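Local coordinates for flagellar protein FlgA (Thermotoga maritima, PDB 3FRN) that probably serves in the periplasm as a chaperone for formation of the P-ring of the flagellar basal body, at residues L37-L41 and V69-L75; L41-T46 and A94-T99; A78-I83 and T111-T115; F100-K106 and F128-V133. One frame throughout, in Å; residues are numbered along the deposited sequence.

Contact 1. Residues L37-L41 and V69-L75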
loop_
_atom_site.group_PDB
_atom_site.type_symbol
_atom_site.label_atom_id
_atom_site.label_comp_id
_atom_site.label_asym_id
_atom_site.label_seq_id
_atom_site.Cartn_x
_atom_site.Cartn_y
_atom_site.Cartn_z
ATOM N N LEU A 37 13.311 7.831 -22.438
ATOM C CA LEU A 37 12.186 8.620 -21.968
ATOM C C LEU A 37 10.975 8.495 -22.905
ATOM O O LEU A 37 11.046 8.891 -24.064
ATOM C CB LEU A 37 12.628 10.079 -21.861
ATOM C CG LEU A 37 13.125 10.710 -20.557
ATOM C CD1 LEU A 37 13.854 9.770 -19.640
ATOM C CD2 LEU A 37 13.986 11.913 -20.898
ATOM N N LEU A 38 9.870 7.926 -22.414
ATOM C CA LEU A 38 8.690 7.684 -23.265
ATOM C C LEU A 38 7.537 8.587 -22.871
ATOM O O LEU A 38 7.393 8.942 -21.695
ATOM C CB LEU A 38 8.278 6.194 -23.217
ATOM C CG LEU A 38 9.243 5.145 -23.768
ATOM C CD1 LEU A 38 8.756 3.749 -23.433
ATOM C CD2 LEU A 38 9.429 5.259 -25.296
ATOM N N PRO A 39 6.704 8.989 -23.851
ATOM C CA PRO A 39 5.798 10.066 -23.535
ATOM C C PRO A 39 4.781 9.671 -22.460
ATOM O O PRO A 39 4.273 8.547 -22.467
ATOM C CB PRO A 39 5.084 10.328 -24.872
ATOM C CG PRO A 39 5.187 9.011 -25.597
ATOM C CD PRO A 39 6.523 8.496 -25.226
ATOM N N GLY A 40 4.502 10.602 -21.554
ATOM C CA GLY A 40 3.427 10.446 -20.574
ATOM C C GLY A 40 3.742 9.597 -19.357
ATOM O O GLY A 40 2.864 9.371 -18.527
ATOM N N LEU A 41 4.984 9.121 -19.250
ATOM C CA LEU A 41 5.417 8.285 -18.130
ATOM C C LEU A 41 6.293 9.055 -17.141
ATOM O O LEU A 41 6.987 10.004 -17.517
ATOM C CB LEU A 41 6.185 7.057 -18.625
ATOM C CG LEU A 41 5.471 6.049 -19.526
ATOM C CD1 LEU A 41 6.413 4.935 -19.954
ATOM C CD2 LEU A 41 4.264 5.456 -18.840
ATOM N N VAL A 69 7.744 13.048 -18.389
ATOM C CA VAL A 69 7.868 13.210 -19.829
ATOM C C VAL A 69 6.551 13.667 -20.464
ATOM O O VAL A 69 5.527 12.990 -20.353
ATOM C CB VAL A 69 8.320 11.911 -20.501
ATOM C CG1 VAL A 69 8.632 12.161 -21.961
ATOM C CG2 VAL A 69 9.541 11.365 -19.792
ATOM N N GLU A 70 6.591 14.817 -21.126
ATOM C CA GLU A 70 5.475 15.298 -21.936
ATOM C C GLU A 70 4.979 14.292 -22.989
ATOM O O GLU A 70 5.707 13.388 -23.423
ATOM C CB GLU A 70 5.870 16.609 -22.620
ATOM C CG GLU A 70 6.282 17.694 -21.641
ATOM C CD GLU A 70 6.588 19.022 -22.313
ATOM O OE1 GLU A 70 7.625 19.119 -23.005
ATOM O OE2 GLU A 70 5.794 19.973 -22.131
ATOM N N GLY A 71 3.722 14.430 -23.385
ATOM C CA GLY A 71 3.173 13.563 -24.429
ATOM C C GLY A 71 1.747 13.156 -24.145
ATOM O O GLY A 71 1.264 13.290 -23.016
ATOM N N TYR A 72 1.071 12.677 -25.186
ATOM C CA TYR A 72 -0.262 12.109 -25.074
ATOM C C TYR A 72 -0.225 10.951 -24.093
ATOM O O TYR A 72 0.836 10.366 -23.853
ATOM C CB TYR A 72 -0.779 11.682 -26.458
ATOM C CG TYR A 72 -1.185 12.877 -27.278
ATOM C CD1 TYR A 72 -2.019 13.836 -26.742
ATOM C CD2 TYR A 72 -0.716 13.067 -28.569
ATOM C CE1 TYR A 72 -2.385 14.948 -27.458
ATOM C CE2 TYR A 72 -1.084 14.192 -29.307
ATOM C CZ TYR A 72 -1.916 15.122 -28.743
ATOM O OH TYR A 72 -2.321 16.250 -29.438
ATOM N N SER A 73 -1.369 10.646 -23.491
ATOM C CA SER A 73 -1.381 9.738 -22.345
ATOM C C SER A 73 -1.795 8.316 -22.698
ATOM O O SER A 73 -2.119 7.528 -21.814
ATOM C CB SER A 73 -2.282 10.295 -21.242
ATOM O OG SER A 73 -3.600 10.473 -21.726
ATOM N N SER A 74 -1.752 7.986 -23.985
ATOM C CA SER A 74 -2.273 6.720 -24.470
ATOM C C SER A 74 -1.371 5.541 -24.136
ATOM O O SER A 74 -1.849 4.473 -23.756
ATOM C CB SER A 74 -2.500 6.792 -25.979
ATOM O OG SER A 74 -1.283 7.082 -26.641
ATOM N N LEU A 75 -0.069 5.722 -24.302
ATOM C CA LEU A 75 0.878 4.674 -23.954
ATOM C C LEU A 75 0.791 4.384 -22.441
ATOM O O LEU A 75 0.611 3.234 -22.034
ATOM C CB LEU A 75 2.300 5.076 -24.354
ATOM C CG LEU A 75 3.403 4.200 -23.750
ATOM C CD1 LEU A 75 3.310 2.782 -24.298
ATOM C CD2 LEU A 75 4.773 4.795 -24.015
HETATM O O HOH W 1 1.777 8.033 -22.504
#
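Val69, Leu75 and Pro39 bury the most surface here. Val69 ends strand 65-69 and points at the loop 37-41. Its backbone holds that loop at two places: Gly40 N donates to Val69 O (2.9 Å), and Val69 N donates to Leu41 O (3.3 Å). The side chain fills the space beside the loop, with Val69 CG2 3.7 Å from Leu37 CG and Val69 CG1 3.9 Å from Pro39 CA. Pro39 lies against the backbone that follows. Pro39 CA makes a CA-H...O contact with Glu70 O (3.3 Å), and Pro39 CB is 3.8 Å from Gly71 CA. A CB on Gly71 would clash with Pro39 CB, and the Gly71 backbone angles alone also call for glycine. Water 1 donates to Pro39 O (2.5 Å) and to Tyr72 O (2.9 Å), bridging the two backbones. Leu75, in the first turn of helix 74-87, closes the other end. Leu75 CD2 meets Leu38 CB at 3.9 Å and Pro39 CD at 4.3 Å. Leu38 and Leu75 both also touch Leu126, so the loop joins the apolar packing on the sheet that holds strand 121-127. Leu38 to Leu41 form a type II beta turn, with Gly40 in the positive-phi position usual for that turn.

Contact 2. Residues L41-T46 and A94-T99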
loop_
_atom_site.group_PDB
_atom_site.type_symbol
_atom_site.label_atom_id
_atom_site.label_comp_id
_atom_site.label_asym_id
_atom_site.label_seq_id
_atom_site.Cartn_x
_atom_site.Cartn_y
_atom_site.Cartn_z
ATOM N N LEU A 41 4.984 9.121 -19.250
ATOM C CA LEU A 41 5.417 8.285 -18.130
ATOM C C LEU A 41 6.293 9.055 -17.141
ATOM O O LEU A 41 6.987 10.004 -17.517
ATOM C CB LEU A 41 6.185 7.057 -18.625
ATOM C CG LEU A 41 5.471 6.049 -19.526
ATOM C CD1 LEU A 41 6.413 4.935 -19.954
ATOM C CD2 LEU A 41 4.264 5.456 -18.840
ATOM N N GLU A 42 6.267 8.617 -15.881
ATOM C CA GLU A 42 7.035 9.251 -14.814
ATOM C C GLU A 42 8.266 8.427 -14.508
ATOM O O GLU A 42 8.183 7.211 -14.414
ATOM C CB GLU A 42 6.193 9.344 -13.552
ATOM C CG GLU A 42 6.580 10.488 -12.634
ATOM C CD GLU A 42 5.842 11.779 -12.940
ATOM O OE1 GLU A 42 5.015 11.794 -13.879
ATOM O OE2 GLU A 42 6.084 12.780 -12.229
ATOM N N TYR A 43 9.401 9.090 -14.332
ATOM C CA TYR A 43 10.662 8.401 -14.094
ATOM C C TYR A 43 11.219 8.766 -12.729
ATOM O O TYR A 43 11.029 9.874 -12.243
ATOM C CB TYR A 43 11.692 8.759 -15.182
ATOM C CG TYR A 43 11.387 8.136 -16.524
ATOM C CD1 TYR A 43 10.288 8.550 -17.274
ATOM C CD2 TYR A 43 12.189 7.145 -17.034
ATOM C CE1 TYR A 43 9.990 7.965 -18.483
ATOM C CE2 TYR A 43 11.903 6.547 -18.258
ATOM C CZ TYR A 43 10.793 6.967 -18.967
ATOM O OH TYR A 43 10.504 6.400 -20.173
ATOM N N LEU A 44 11.932 7.833 -12.118
ATOM C CA LEU A 44 12.589 8.117 -10.860
ATOM C C LEU A 44 14.023 7.667 -10.999
ATOM O O LEU A 44 14.279 6.474 -11.084
ATOM C CB LEU A 44 11.906 7.338 -9.745
ATOM C CG LEU A 44 11.774 7.932 -8.351
ATOM C CD1 LEU A 44 10.863 9.152 -8.340
ATOM C CD2 LEU A 44 11.239 6.858 -7.435
ATOM N N VAL A 45 14.955 8.614 -11.073
ATOM C CA VAL A 45 16.368 8.270 -11.148
ATOM C C VAL A 45 16.884 8.025 -9.739
ATOM O O VAL A 45 16.915 8.940 -8.913
ATOM C CB VAL A 45 17.220 9.368 -11.804
ATOM C CG1 VAL A 45 18.694 8.965 -11.794
ATOM C CG2 VAL A 45 16.768 9.627 -13.217
ATOM N N THR A 46 17.290 6.789 -9.475
ATOM C CA THR A 46 17.737 6.388 -8.147
ATOM C C THR A 46 19.256 6.411 -8.010
ATOM O O THR A 46 19.977 6.466 -9.009
ATOM C CB THR A 46 17.256 4.971 -7.828
ATOM O OG1 THR A 46 17.732 4.074 -8.840
ATOM C CG2 THR A 46 15.740 4.922 -7.787
ATOM N N ALA A 94 2.973 4.508 -10.613
ATOM C CA ALA A 94 4.149 3.761 -11.081
ATOM C C ALA A 94 5.238 4.695 -11.628
ATOM O O ALA A 94 4.953 5.702 -12.282
ATOM C CB ALA A 94 3.760 2.699 -12.115
ATOM N N PHE A 95 6.484 4.354 -11.324
ATOM C CA PHE A 95 7.646 5.148 -11.680
ATOM C C PHE A 95 8.619 4.217 -12.370
ATOM O O PHE A 95 8.940 3.153 -11.831
ATOM C CB PHE A 95 8.333 5.706 -10.417
ATOM C CG PHE A 95 7.520 6.723 -9.687
ATOM C CD1 PHE A 95 7.512 8.047 -10.101
ATOM C CD2 PHE A 95 6.754 6.359 -8.584
ATOM C CE1 PHE A 95 6.746 8.994 -9.430
ATOM C CE2 PHE A 95 5.984 7.297 -7.917
ATOM C CZ PHE A 95 5.978 8.619 -8.342
ATOM N N VAL A 96 9.107 4.598 -13.545
ATOM C CA VAL A 96 10.141 3.769 -14.149
ATOM C C VAL A 96 11.500 4.062 -13.506
ATOM O O VAL A 96 11.875 5.232 -13.331
ATOM C CB VAL A 96 10.101 3.759 -15.721
ATOM C CG1 VAL A 96 9.077 4.780 -16.317
ATOM C CG2 VAL A 96 11.462 3.915 -16.308
ATOM N N VAL A 97 12.213 3.005 -13.113
ATOM C CA VAL A 97 13.467 3.163 -12.368
ATOM C C VAL A 97 14.671 2.590 -13.115
ATOM O O VAL A 97 15.817 2.804 -12.720
ATOM C CB VAL A 97 13.403 2.545 -10.931
ATOM C CG1 VAL A 97 12.579 3.423 -9.967
ATOM C CG2 VAL A 97 12.911 1.099 -10.963
ATOM N N LYS A 98 14.393 1.850 -14.184
ATOM C CA LYS A 98 15.406 1.325 -15.080
ATOM C C LYS A 98 14.715 1.160 -16.433
ATOM O O LYS A 98 13.550 0.786 -16.485
ATOM C CB LYS A 98 15.905 -0.028 -14.562
ATOM C CG LYS A 98 17.424 -0.154 -14.407
ATOM C CD LYS A 98 17.860 -1.543 -13.922
ATOM C CE LYS A 98 17.620 -1.784 -12.420
ATOM N NZ LYS A 98 16.225 -2.218 -12.069
ATOM N N THR A 99 15.409 1.475 -17.524
ATOM C CA THR A 99 14.960 1.064 -18.861
ATOM C C THR A 99 16.043 0.288 -19.606
ATOM O O THR A 99 17.224 0.538 -19.409
ATOM C CB THR A 99 14.582 2.260 -19.730
ATOM O OG1 THR A 99 15.747 3.042 -19.988
ATOM C CG2 THR A 99 13.554 3.117 -19.032
HETATM O O HOH W 2 4.637 6.326 -14.887
HETATM O O HOH W 3 16.250 4.787 -11.309
#
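A single beta bridge, Tyr43 with Val96, joins strand 42-45 of the N-terminal three-strand sheet to strand 93-101 of the HotDog-like domain. The short strand axes come within 4.3 Å and run 46° apart in direction, so the pairing is brief. Ala94 takes part through water 2, which donates to Ala94 O (2.7 Å) and accepts from Glu42 N (3.0 Å). Phe95 packs its ring against the side chains of the other strand: Phe95 CE1 is 3.5 Å from Glu42 CG and Phe95 CD1 is 3.9 Å from Leu44 CD1. The carboxylate of Glu42 turns away to a salt bridge with Arg66. Val96 makes both direct backbone bonds. Val96 N donates to Glu42 O (2.9 Å), and Val96 O accepts from Leu44 N (2.9 Å). Val96 CG1 sits over the face of the Tyr43 ring, 3.7 Å from the centroid, in a CH-pi contact. Val97 places CG1 4.0 Å from Leu44 CB. Water 3 donates to Val97 O (2.5 Å) and Leu44 O (2.6 Å) and accepts from Thr46 N (2.9 Å). Val97 and Lys98 form a classic beta bulge opposite Asn136 of strand 132-148. Thr99 hydrogen-bonds through OG1 to Ile36 N, while Thr99 CG2 lies at the edge of the Tyr43 ring, 3.9 Å from Tyr43 CE2.

Contact 3. Residues A78-I83 and T111-T115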
loop_
_atom_site.group_PDB
_atom_site.type_symbol
_atom_site.label_atom_id
_atom_site.label_comp_id
_atom_site.label_asym_id
_atom_site.label_seq_id
_atom_site.Cartn_x
_atom_site.Cartn_y
_atom_site.Cartn_z
ATOM N N ALA A 78 -2.284 2.524 -21.517
ATOM C CA ALA A 78 -2.222 1.128 -21.945
ATOM C C ALA A 78 -1.235 0.324 -21.096
ATOM O O ALA A 78 -1.441 -0.865 -20.834
ATOM C CB ALA A 78 -1.880 1.037 -23.426
ATOM N N VAL A 79 -0.176 0.990 -20.659
ATOM C CA VAL A 79 0.787 0.407 -19.729
ATOM C C VAL A 79 0.143 0.203 -18.344
ATOM O O VAL A 79 0.166 -0.911 -17.818
ATOM C CB VAL A 79 2.109 1.228 -19.687
ATOM C CG1 VAL A 79 2.978 0.874 -18.465
ATOM C CG2 VAL A 79 2.891 1.011 -20.975
ATOM N N PHE A 80 -0.471 1.252 -17.793
ATOM C CA PHE A 80 -1.140 1.183 -16.484
ATOM C C PHE A 80 -2.276 0.159 -16.412
ATOM O O PHE A 80 -2.415 -0.554 -15.405
ATOM C CB PHE A 80 -1.645 2.566 -16.049
ATOM C CG PHE A 80 -0.620 3.384 -15.288
ATOM C CD1 PHE A 80 0.578 3.768 -15.887
ATOM C CD2 PHE A 80 -0.865 3.780 -13.980
ATOM C CE1 PHE A 80 1.520 4.524 -15.194
ATOM C CE2 PHE A 80 0.072 4.534 -13.279
ATOM C CZ PHE A 80 1.266 4.910 -13.893
ATOM N N GLU A 81 -3.095 0.099 -17.464
ATOM C CA GLU A 81 -4.125 -0.929 -17.557
ATOM C C GLU A 81 -3.518 -2.328 -17.459
ATOM O O GLU A 81 -4.054 -3.198 -16.771
ATOM C CB GLU A 81 -4.947 -0.779 -18.847
ATOM C CG GLU A 81 -6.025 0.303 -18.782
ATOM C CD GLU A 81 -6.791 0.465 -20.094
ATOM O OE1 GLU A 81 -6.192 0.288 -21.182
ATOM O OE2 GLU A 81 -8.000 0.779 -20.038
ATOM N N GLU A 82 -2.390 -2.523 -18.136
ATOM C CA GLU A 82 -1.686 -3.802 -18.153
ATOM C C GLU A 82 -1.049 -4.164 -16.809
ATOM O O GLU A 82 -1.163 -5.314 -16.365
ATOM C CB GLU A 82 -0.645 -3.825 -19.283
ATOM C CG GLU A 82 0.078 -5.157 -19.490
ATOM C CD GLU A 82 -0.853 -6.330 -19.694
ATOM O OE1 GLU A 82 -1.853 -6.173 -20.432
ATOM O OE2 GLU A 82 -0.573 -7.410 -19.119
ATOM N N ILE A 83 -0.381 -3.201 -16.167
ATOM C CA ILE A 83 0.168 -3.422 -14.824
ATOM C C ILE A 83 -0.964 -3.849 -13.886
ATOM O O ILE A 83 -0.856 -4.867 -13.191
ATOM C CB ILE A 83 0.906 -2.164 -14.253
ATOM C CG1 ILE A 83 2.163 -1.846 -15.056
ATOM C CG2 ILE A 83 1.319 -2.394 -12.815
ATOM C CD1 ILE A 83 2.719 -0.394 -14.841
ATOM N N THR A 111 2.798 -4.698 -28.668
ATOM C CA THR A 111 2.527 -5.603 -27.557
ATOM C C THR A 111 2.986 -4.976 -26.245
ATOM O O THR A 111 3.965 -4.225 -26.212
ATOM C CB THR A 111 3.263 -6.941 -27.751
ATOM O OG1 THR A 111 3.445 -7.191 -29.153
ATOM C CG2 THR A 111 2.482 -8.097 -27.107
ATOM N N ILE A 112 2.260 -5.261 -25.169
ATOM C CA ILE A 112 2.652 -4.809 -23.836
ATOM C C ILE A 112 2.607 -5.995 -22.878
ATOM O O ILE A 112 1.524 -6.464 -22.519
ATOM C CB ILE A 112 1.758 -3.654 -23.325
ATOM C CG1 ILE A 112 1.822 -2.464 -24.290
ATOM C CG2 ILE A 112 2.187 -3.223 -21.913
ATOM C CD1 ILE A 112 0.788 -1.398 -24.045
ATOM N N ARG A 113 3.780 -6.491 -22.488
ATOM C CA ARG A 113 3.880 -7.640 -21.585
ATOM C C ARG A 113 4.514 -7.240 -20.251
ATOM O O ARG A 113 5.586 -6.627 -20.223
ATOM C CB ARG A 113 4.675 -8.774 -22.244
ATOM C CG ARG A 113 4.714 -10.079 -21.450
ATOM C CD ARG A 113 5.639 -11.115 -22.102
ATOM N NE ARG A 113 7.025 -10.647 -22.187
ATOM C CZ ARG A 113 8.068 -11.404 -22.522
ATOM N NH1 ARG A 113 7.907 -12.692 -22.811
ATOM N NH2 ARG A 113 9.282 -10.866 -22.566
ATOM N N VAL A 114 3.841 -7.591 -19.151
ATOM C CA VAL A 114 4.290 -7.216 -17.806
ATOM C C VAL A 114 4.596 -8.448 -16.949
ATOM O O VAL A 114 3.753 -9.356 -16.831
ATOM C CB VAL A 114 3.247 -6.318 -17.095
ATOM C CG1 VAL A 114 3.600 -6.113 -15.631
ATOM C CG2 VAL A 114 3.139 -4.989 -17.792
ATOM N N THR A 115 5.803 -8.473 -16.355
ATOM C CA THR A 115 6.189 -9.601 -15.488
ATOM C C THR A 115 6.697 -9.078 -14.146
ATOM O O THR A 115 7.333 -8.024 -14.083
ATOM C CB THR A 115 7.308 -10.451 -16.143
ATOM O OG1 THR A 115 7.051 -10.475 -17.570
ATOM C CG2 THR A 115 7.365 -11.893 -15.569
#
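Helix 78-83 lies across strand 111-115 with their short axes 8.6 Å apart at closest approach. Their N-to-C directions differ by 39°. The nearest CA pairs are Val79 with Ile112 (6.9 Å) and Ile83 with Val114 (6.3 Å), about one turn apart on the helix and two residues apart on the strand. The strand alternates, so Ile112 and Val114 point at the helix while Arg113 points away. The contact is side-chain packing. Ile112 CD1 reaches Ala78 CB at 3.7 Å, and Ile112 CG2 lies 4.4 Å from Val79 CG2. Glu82 is the helix residue with the most surface covered. It meets the strand through its aliphatic part: Glu82 CG is 3.5 Å from Val114 CG2 and 3.7 Å from Ile112 CG2. Val114 CG2 also lies 4.3 Å from Ile83 CG1. Val79 and Ile83 also touch Met137 of strand 132-148. Beside strand 111-118 in the sheet, strand 121-127 also packs against Ile112 and Val114. The helix thus covers one face of an antiparallel sheet through several of its strands. A long helix laid on a curved antiparallel sheet is the hallmark of the HotDog fold, in keeping with the family of this domain.

Contact 4. Residues F100-K106 and F128-V133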
loop_
_atom_site.group_PDB
_atom_site.type_symbol
_atom_site.label_atom_id
_atom_site.label_comp_id
_atom_site.label_asym_id
_atom_site.label_seq_id
_atom_site.Cartn_x
_atom_site.Cartn_y
_atom_site.Cartn_z
ATOM N N PHE A 100 15.628 -0.639 -20.467
ATOM C CA PHE A 100 16.525 -1.327 -21.388
ATOM C C PHE A 100 15.966 -1.267 -22.802
ATOM O O PHE A 100 14.753 -1.242 -22.994
ATOM C CB PHE A 100 16.702 -2.791 -20.983
ATOM C CG PHE A 100 16.889 -2.989 -19.513
ATOM C CD1 PHE A 100 15.807 -3.322 -18.704
ATOM C CD2 PHE A 100 18.141 -2.831 -18.932
ATOM C CE1 PHE A 100 15.973 -3.504 -17.340
ATOM C CE2 PHE A 100 18.317 -3.009 -17.567
ATOM C CZ PHE A 100 17.232 -3.351 -16.772
ATOM N N GLY A 101 16.858 -1.255 -23.790
ATOM C CA GLY A 101 16.465 -1.218 -25.200
ATOM C C GLY A 101 16.970 -0.007 -25.961
ATOM O O GLY A 101 18.003 0.574 -25.617
ATOM N N THR A 102 16.235 0.374 -27.000
ATOM C CA THR A 102 16.529 1.588 -27.757
ATOM C C THR A 102 15.321 2.515 -27.781
ATOM O O THR A 102 14.190 2.076 -27.566
ATOM C CB THR A 102 16.992 1.275 -29.202
ATOM O OG1 THR A 102 16.441 0.023 -29.637
ATOM C CG2 THR A 102 18.506 1.178 -29.255
ATOM N N LEU A 103 15.561 3.800 -28.015
ATOM C CA LEU A 103 14.465 4.732 -28.235
ATOM C C LEU A 103 13.786 4.359 -29.556
ATOM O O LEU A 103 14.445 4.283 -30.597
ATOM C CB LEU A 103 14.975 6.178 -28.265
ATOM C CG LEU A 103 13.973 7.271 -28.652
ATOM C CD1 LEU A 103 12.962 7.528 -27.530
ATOM C CD2 LEU A 103 14.701 8.546 -29.023
ATOM N N PRO A 104 12.475 4.076 -29.507
ATOM C CA PRO A 104 11.723 3.790 -30.722
ATOM C C PRO A 104 11.470 5.031 -31.578
ATOM O O PRO A 104 11.536 6.153 -31.081
ATOM C CB PRO A 104 10.407 3.214 -30.190
ATOM C CG PRO A 104 10.263 3.768 -28.834
ATOM C CD PRO A 104 11.644 3.965 -28.293
ATOM N N GLU A 105 11.187 4.818 -32.857
ATOM C CA GLU A 105 10.841 5.920 -33.745
ATOM C C GLU A 105 9.460 6.459 -33.389
ATOM O O GLU A 105 9.287 7.658 -33.196
ATOM C CB GLU A 105 10.869 5.471 -35.204
ATOM C CG GLU A 105 12.254 5.261 -35.771
ATOM C CD GLU A 105 12.205 4.693 -37.175
ATOM O OE1 GLU A 105 11.105 4.676 -37.768
ATOM O OE2 GLU A 105 13.259 4.260 -37.685
ATOM N N LYS A 106 8.498 5.547 -33.296
ATOM C CA LYS A 106 7.118 5.866 -32.981
ATOM C C LYS A 106 6.759 5.276 -31.620
ATOM O O LYS A 106 7.370 4.303 -31.182
ATOM C CB LYS A 106 6.206 5.342 -34.093
ATOM C CG LYS A 106 6.285 6.179 -35.383
ATOM C CD LYS A 106 5.474 5.550 -36.507
ATOM C CE LYS A 106 4.800 6.587 -37.396
ATOM N NZ LYS A 106 5.709 7.693 -37.800
ATOM N N PHE A 128 7.785 -2.466 -30.307
ATOM C CA PHE A 128 7.448 -1.473 -31.310
ATOM C C PHE A 128 7.772 -2.082 -32.670
ATOM O O PHE A 128 8.560 -3.036 -32.748
ATOM C CB PHE A 128 8.224 -0.166 -31.067
ATOM C CG PHE A 128 7.886 0.497 -29.771
ATOM C CD1 PHE A 128 6.798 1.351 -29.678
ATOM C CD2 PHE A 128 8.643 0.256 -28.634
ATOM C CE1 PHE A 128 6.480 1.965 -28.469
ATOM C CE2 PHE A 128 8.317 0.850 -27.433
ATOM C CZ PHE A 128 7.241 1.707 -27.350
ATOM N N PRO A 129 7.145 -1.563 -33.745
ATOM C CA PRO A 129 7.487 -2.036 -35.089
ATOM C C PRO A 129 9.001 -2.039 -35.369
ATOM O O PRO A 129 9.492 -2.938 -36.047
ATOM C CB PRO A 129 6.766 -1.038 -36.000
ATOM C CG PRO A 129 5.592 -0.584 -35.190
ATOM C CD PRO A 129 6.073 -0.546 -33.771
ATOM N N ASP A 130 9.728 -1.067 -34.817
ATOM C CA ASP A 130 11.166 -0.946 -35.065
ATOM C C ASP A 130 12.090 -1.550 -33.997
ATOM O O ASP A 130 13.183 -2.013 -34.325
ATOM C CB ASP A 130 11.558 0.513 -35.369
ATOM C CG ASP A 130 11.374 1.453 -34.177
ATOM O OD1 ASP A 130 12.177 2.402 -34.060
ATOM O OD2 ASP A 130 10.437 1.272 -33.369
ATOM N N THR A 131 11.650 -1.568 -32.741
ATOM C CA THR A 131 12.535 -1.920 -31.621
ATOM C C THR A 131 11.764 -2.372 -30.366
ATOM O O THR A 131 10.547 -2.589 -30.416
ATOM C CB THR A 131 13.499 -0.737 -31.288
ATOM O OG1 THR A 131 14.553 -1.188 -30.442
ATOM C CG2 THR A 131 12.765 0.399 -30.599
ATOM N N TYR A 132 12.482 -2.504 -29.249
ATOM C CA TYR A 132 11.925 -2.984 -27.986
ATOM C C TYR A 132 12.344 -2.071 -26.827
ATOM O O TYR A 132 13.495 -1.633 -26.772
ATOM C CB TYR A 132 12.417 -4.421 -27.719
ATOM C CG TYR A 132 13.823 -4.486 -27.142
ATOM C CD1 TYR A 132 14.032 -4.637 -25.768
ATOM C CD2 TYR A 132 14.943 -4.351 -27.965
ATOM C CE1 TYR A 132 15.317 -4.669 -25.235
ATOM C CE2 TYR A 132 16.232 -4.382 -27.440
ATOM C CZ TYR A 132 16.414 -4.548 -26.077
ATOM O OH TYR A 132 17.690 -4.582 -25.552
ATOM N N VAL A 133 11.415 -1.767 -25.914
ATOM C CA VAL A 133 11.767 -1.136 -24.632
ATOM C C VAL A 133 11.257 -1.950 -23.428
ATOM O O VAL A 133 10.080 -2.297 -23.366
ATOM C CB VAL A 133 11.230 0.316 -24.531
ATOM C CG1 VAL A 133 11.750 1.014 -23.280
ATOM C CG2 VAL A 133 11.601 1.118 -25.759
HETATM O O HOH W 4 14.504 3.063 -33.664
#
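Gly101 and Val133 form an antiparallel non-hydrogen-bonded pair where strands 93-101 and 132-148 meet at their ends. Past this pair the two segments stay together mostly through side chains. Tyr132 has chi1 near p (80°), which brings its ring face over Gly101 CA, 3.8 Å from the centroid, in a CH-pi contact. A CB on Gly101 would clash with Tyr132 O. Thr131, with chi1 t, and Thr102, with chi1 off the wells at 27°, bring their OG1 atoms to 2.4 Å, a very short hydrogen bond. Thr102 N adds a weak bond to Tyr132 O (3.4 Å). Val133 sets CG2 3.8 Å from Pro104 CD. Phe128 presents a ring face to Pro104, and Pro104 CG lies 3.8 Å from the ring centroid. Asp130 takes chi1 p, and Asp130 OD1 accepts from Glu105 N (2.9 Å) and from water 4 (2.5 Å). Glu105 OE2 is 4.2 Å from Asp130 OD1, a close pair of like charges. The apolar inner side, with Pro104, Phe128 and Val133, is covered by Leu38, which touches Pro104 and Val133. The contact therefore combines an apolar inner side with a polar rim, where the backbone NH of Glu105 and a water probably offset part of the acidic crowding.

Overall arrangement
Contacts 1 and 2 are buried. Contact 2 joins the N-terminal sheet to the HotDog-like sheet, while contact 1 closes an N-terminal loop on Val69 and reaches helix 74-87 through Leu75. They share Leu41 and touch where Tyr43 OH meets Leu38 N. Both rely on backbone hydrogen bonds and bridging waters as well as apolar packing. Contacts 3 and 4 are only partly buried and lie within the HotDog-like domain. Contact 3 is side-chain packing of helix on sheet. Contact 4, at an exposed strand end, adds a polar rim with acidic side chains. Helix 74-87 serves contacts 1 and 3, and strand 93-101 serves contacts 2 and 4. Leu38 links contacts 1 and 4. Contacts 2 and 3 meet at Ala94.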